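Local coordinates for periplasmic solute binding protein (Pectobacterium atrosepticum, PDB 4RY1) that probably binds a sugar in the periplasm and delivers it to an ABC-type importer, at residues S8-N13 with V61-W66; Q201-F206 with E390-A395. All coordinates share one frame; numbering follows the deposited sequence.

Contact 1: residues S8-N13 with V61-W66; sequences SWWGGN and VMRIDW. With ACT (acetate ion), chain F.
Ser8 and Met62 pair as neighbours in two parallel strands, 3-10 and 61-64, at the inner part of the sheet. The backbone supplies two hydrogen bonds: Ser8 N donates to Val61 O at 2.9 Å, and Ser8 O accepts from Arg63 N at 2.9 Å, so Ser8 is held at both its polar backbone atoms. Its hydroxyl lies near Met62 but is hydrogen-bonded to Tyr45.

Past the last bridge the side chains take over. Arg63 starts with CG anti to the backbone N (chi1 -169°) and runs extended across the indole of Trp10. Arg63 CD sits squarely over the Trp10 six-membered ring, 3.5 Å from its centroid, a CH-pi contact; Arg63 NE lies above the same face nearer the rim, 3.3 Å from Trp10 CZ2. The guanidinium is steeply inclined to the ring, 71° between planes, with Arg63 CZ 4.8 Å from the centroid of the Trp10 six-membered ring in an off-centre cation-pi contact.

At the ring's edge, Trp10 NE1 makes a weak hydrogen bond to an acetate that Arg15 also binds, while Asp65 holds a glycerol; both probably come from the crystallisation liquor. With Trp42 and Trp68 also meeting Trp10, these strand ends are consistent with a sugar-binding cleft.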
# COMPACT_ATOMS: atom_id res chain seq x y z
N SER A 8 -17.46 1.86 -8.92
CA SER A 8 -16.56 2.91 -8.50
C SER A 8 -15.12 2.47 -8.30
O SER A 8 -14.84 1.34 -7.88
CB SER A 8 -17.05 3.61 -7.23
OG SER A 8 -17.02 2.77 -6.06
N TRP A 9 -14.23 3.40 -8.54
CA TRP A 9 -12.82 3.22 -8.24
C TRP A 9 -12.11 4.57 -8.13
O TRP A 9 -12.68 5.59 -8.46
CB TRP A 9 -12.11 2.32 -9.29
CG TRP A 9 -11.88 2.99 -10.63
CD1 TRP A 9 -10.78 3.68 -11.02
CD2 TRP A 9 -12.81 3.07 -11.71
NE1 TRP A 9 -10.94 4.15 -12.29
CE2 TRP A 9 -12.18 3.81 -12.74
CE3 TRP A 9 -14.11 2.59 -11.92
CZ2 TRP A 9 -12.81 4.11 -13.94
CZ3 TRP A 9 -14.73 2.89 -13.12
CH2 TRP A 9 -14.07 3.62 -14.13
N TRP A 10 -10.87 4.55 -7.67
CA TRP A 10 -10.01 5.74 -7.67
C TRP A 10 -8.74 5.46 -8.44
O TRP A 10 -8.37 4.30 -8.67
CB TRP A 10 -9.62 6.17 -6.25
CG TRP A 10 -8.68 5.21 -5.56
CD1 TRP A 10 -7.32 5.20 -5.63
CD2 TRP A 10 -9.05 4.12 -4.75
NE1 TRP A 10 -6.83 4.15 -4.92
CE2 TRP A 10 -7.86 3.49 -4.33
CE3 TRP A 10 -10.27 3.63 -4.29
CZ2 TRP A 10 -7.87 2.37 -3.52
CZ3 TRP A 10 -10.27 2.53 -3.49
CH2 TRP A 10 -9.09 1.91 -3.10
N GLY A 11 -8.02 6.52 -8.74
CA GLY A 11 -6.71 6.42 -9.37
C GLY A 11 -6.45 7.59 -10.30
O GLY A 11 -7.17 8.57 -10.29
N GLY A 12 -5.39 7.45 -11.07
CA GLY A 12 -5.00 8.46 -12.04
C GLY A 12 -5.59 8.16 -13.40
O GLY A 12 -6.24 7.13 -13.62
N ASN A 13 -5.30 9.04 -14.36
CA ASN A 13 -5.94 8.99 -15.66
C ASN A 13 -5.56 7.74 -16.46
O ASN A 13 -6.33 7.29 -17.29
CB ASN A 13 -5.65 10.27 -16.43
CG ASN A 13 -6.36 11.45 -15.84
OD1 ASN A 13 -7.44 11.31 -15.29
ND2 ASN A 13 -5.78 12.62 -16.01
N VAL A 61 -20.50 -2.48 -7.62
CA VAL A 61 -19.10 -2.90 -7.51
C VAL A 61 -18.26 -1.73 -7.02
O VAL A 61 -18.31 -0.63 -7.59
CB VAL A 61 -18.52 -3.43 -8.84
CG1 VAL A 61 -17.04 -3.82 -8.71
CG2 VAL A 61 -19.31 -4.63 -9.30
N MET A 62 -17.49 -1.98 -5.96
CA MET A 62 -16.64 -0.93 -5.38
C MET A 62 -15.20 -1.40 -5.33
O MET A 62 -14.91 -2.49 -4.82
CB MET A 62 -17.06 -0.65 -3.94
CG MET A 62 -18.48 -0.11 -3.78
SD MET A 62 -19.26 -0.44 -2.13
CE MET A 62 -19.81 -2.13 -2.50
N ARG A 63 -14.27 -0.55 -5.74
CA ARG A 63 -12.88 -0.73 -5.32
C ARG A 63 -12.78 -0.31 -3.85
O ARG A 63 -13.29 0.74 -3.48
CB ARG A 63 -11.91 0.09 -6.15
CG ARG A 63 -10.44 -0.26 -5.95
CD ARG A 63 -9.53 0.79 -6.55
NE ARG A 63 -8.11 0.54 -6.30
CZ ARG A 63 -7.25 0.07 -7.20
NH1 ARG A 63 -7.64 -0.23 -8.42
NH2 ARG A 63 -5.98 -0.09 -6.83
N ILE A 64 -12.14 -1.14 -3.04
CA ILE A 64 -11.93 -0.84 -1.64
C ILE A 64 -10.51 -1.22 -1.25
O ILE A 64 -9.90 -2.09 -1.86
CB ILE A 64 -12.93 -1.54 -0.71
CG1 ILE A 64 -12.82 -3.07 -0.83
CG2 ILE A 64 -14.35 -1.05 -0.94
CD1 ILE A 64 -13.57 -3.80 0.26
N ASP A 65 -9.98 -0.54 -0.25
CA ASP A 65 -8.73 -0.95 0.37
C ASP A 65 -9.01 -2.07 1.38
O ASP A 65 -10.02 -2.07 2.09
CB ASP A 65 -8.02 0.25 1.02
CG ASP A 65 -6.72 0.67 0.32
OD1 ASP A 65 -6.26 0.07 -0.68
OD2 ASP A 65 -6.14 1.66 0.78
N TRP A 66 -8.06 -3.01 1.46
CA TRP A 66 -8.16 -4.13 2.42
C TRP A 66 -8.32 -3.65 3.86
O TRP A 66 -9.06 -4.24 4.67
CB TRP A 66 -6.93 -5.03 2.26
CG TRP A 66 -6.67 -6.01 3.34
CD1 TRP A 66 -7.23 -7.24 3.49
CD2 TRP A 66 -5.72 -5.87 4.39
NE1 TRP A 66 -6.70 -7.86 4.59
CE2 TRP A 66 -5.75 -7.04 5.14
CE3 TRP A 66 -4.82 -4.85 4.75
CZ2 TRP A 66 -4.92 -7.23 6.24
CZ3 TRP A 66 -4.00 -5.05 5.83
CH2 TRP A 66 -4.06 -6.23 6.56
C ACT F . -2.85 3.85 -6.11
O ACT F . -3.93 4.44 -6.35
OXT ACT F . -2.82 2.61 -6.19
CH3 ACT F . -1.59 4.59 -5.73

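Contact 2: residues Q201-F206 with E390-A395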
# COMPACT_ATOMS: atom_id res chain seq x y z
N GLN A 201 9.56 -1.01 23.81
CA GLN A 201 9.56 -1.24 22.36
C GLN A 201 9.01 -0.06 21.54
O GLN A 201 9.52 0.25 20.47
CB GLN A 201 8.84 -2.53 22.05
CG GLN A 201 9.67 -3.73 22.46
CD GLN A 201 8.92 -5.04 22.35
OE1 GLN A 201 7.73 -5.13 22.67
NE2 GLN A 201 9.63 -6.08 21.93
N VAL A 202 7.99 0.60 22.06
CA VAL A 202 7.45 1.83 21.45
C VAL A 202 8.54 2.92 21.48
O VAL A 202 8.74 3.64 20.51
CB VAL A 202 6.16 2.31 22.11
CG1 VAL A 202 5.70 3.60 21.47
CG2 VAL A 202 5.08 1.24 21.96
N ARG A 203 9.26 3.03 22.59
CA ARG A 203 10.44 3.93 22.60
C ARG A 203 11.51 3.63 21.55
O ARG A 203 12.07 4.54 20.94
CB ARG A 203 11.10 3.91 23.96
CG ARG A 203 10.31 4.69 24.95
CD ARG A 203 10.81 4.41 26.36
NE ARG A 203 9.98 5.10 27.33
CZ ARG A 203 10.30 5.25 28.61
NH1 ARG A 203 11.43 4.75 29.09
NH2 ARG A 203 9.48 5.91 29.41
N GLU A 204 11.78 2.35 21.38
CA GLU A 204 12.72 1.86 20.40
C GLU A 204 12.25 2.21 18.99
O GLU A 204 13.06 2.55 18.13
CB GLU A 204 12.91 0.35 20.57
CG GLU A 204 13.90 -0.28 19.60
CD GLU A 204 14.22 -1.73 19.92
OE1 GLU A 204 13.52 -2.31 20.78
OE2 GLU A 204 15.12 -2.28 19.27
N LEU A 205 10.93 2.15 18.77
CA LEU A 205 10.32 2.47 17.47
C LEU A 205 10.53 3.95 17.15
O LEU A 205 10.98 4.30 16.05
CB LEU A 205 8.83 2.13 17.47
CG LEU A 205 8.04 2.56 16.23
CD1 LEU A 205 8.45 1.76 15.01
CD2 LEU A 205 6.56 2.44 16.52
N PHE A 206 10.21 4.81 18.11
CA PHE A 206 10.50 6.24 17.95
C PHE A 206 11.99 6.53 17.85
O PHE A 206 12.42 7.40 17.08
CB PHE A 206 9.82 7.10 19.01
CG PHE A 206 8.36 7.31 18.75
CD1 PHE A 206 7.93 8.34 17.92
CD2 PHE A 206 7.42 6.44 19.27
CE1 PHE A 206 6.57 8.52 17.66
CE2 PHE A 206 6.07 6.60 19.00
CZ PHE A 206 5.64 7.64 18.21
N GLU A 390 10.58 15.21 23.98
CA GLU A 390 11.68 14.25 24.05
C GLU A 390 11.11 12.92 23.66
O GLU A 390 9.91 12.69 23.79
CB GLU A 390 12.24 14.16 25.46
CG GLU A 390 12.63 15.51 26.05
CD GLU A 390 14.09 15.85 25.84
OE1 GLU A 390 14.76 15.22 25.02
OE2 GLU A 390 14.56 16.77 26.51
N VAL A 391 11.99 12.03 23.23
CA VAL A 391 11.56 10.72 22.69
C VAL A 391 10.65 9.93 23.62
O VAL A 391 9.63 9.43 23.19
CB VAL A 391 12.75 9.85 22.29
CG1 VAL A 391 12.30 8.44 21.94
CG2 VAL A 391 13.46 10.47 21.11
N ASN A 392 11.01 9.81 24.89
CA ASN A 392 10.24 8.94 25.79
C ASN A 392 8.85 9.42 26.05
O ASN A 392 7.90 8.66 26.09
CB ASN A 392 10.94 8.74 27.11
CG ASN A 392 12.09 7.81 26.99
OD1 ASN A 392 12.37 7.30 25.92
ND2 ASN A 392 12.78 7.57 28.09
N LYS A 393 8.74 10.71 26.28
CA LYS A 393 7.44 11.25 26.54
C LYS A 393 6.53 11.12 25.30
O LYS A 393 5.36 10.73 25.42
CB LYS A 393 7.60 12.67 27.00
CG LYS A 393 6.31 13.42 27.00
CD LYS A 393 5.40 12.93 28.10
CE LYS A 393 4.69 14.13 28.68
NZ LYS A 393 3.53 14.53 27.85
N VAL A 394 7.07 11.45 24.13
CA VAL A 394 6.31 11.38 22.87
C VAL A 394 5.86 9.94 22.62
O VAL A 394 4.70 9.66 22.31
CB VAL A 394 7.15 11.95 21.70
CG1 VAL A 394 6.51 11.66 20.33
CG2 VAL A 394 7.33 13.45 21.89
N ALA A 395 6.79 9.02 22.82
CA ALA A 395 6.51 7.60 22.66
C ALA A 395 5.46 7.08 23.63
O ALA A 395 4.47 6.46 23.23
CB ALA A 395 7.80 6.81 22.81
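Ala395 lies between Arg203 and Phe206 where helix 199-214 meets helix 391-409 close to the latter's N-terminal end; the two short segments cross at 116° with axes 8.9 Å apart. Apolar contacts make up the inner part. The methyl of Ala395 reaches Phe206 CD2 at 3.6 Å and also touches Arg203 CA, its small size matching a CA-CA approach of 5.4 Å between Arg203 and Ala395. Val394 CG1 meets Phe206 CE1 at 4.1 Å, Val391 CG1 packs on Phe206 CB, and Val202 CG1 rests 4.1 Å from Ala395 CB. Trp377 and Phe398 also meet the Phe206 ring.

The outer part is a flat stack of polar groups. Arg203 leaves with CG anti to the carbonyl carbon (chi1 -75°) and runs extended to NE, crossing Asn392. Its guanidinium and the Asn392 amide lie nearly parallel, 9° apart, with Asn392 ND2 over one face at 3.3 Å from Arg203 NH1. Both nitrogens are donors and do not hydrogen-bond; the near-parallel planes make the stack. Asn392 OD1 instead lies 3.3 Å from Arg203 CD.

Asp396 forms a salt bridge with Arg203 NH2. The crossing thus combines a largely buried apolar side with a polar stack, whose positive charge is probably offset by Asp396 on helix 391-409.

Overall arrangement
The two contacts illustrate how chemistry follows position in a fold. Contact 1 is wholly buried, its centre about 13 Å from the centre of the chain, whereas contact 2 is only partly buried and has its centre about 25 Å from that point, on the opposite side. They share no secondary-structure element: the first joins adjacent strands of the mixed sheet, the second two helices. Their centres are about 36 Å apart and their nearest atoms about 17 Å, without touching. Each buries nearly the same area, yet backbone hydrogen bonds register contact 1, while contact 2 relies on side chains. Arginine meets an indole face in one and an amide in the other.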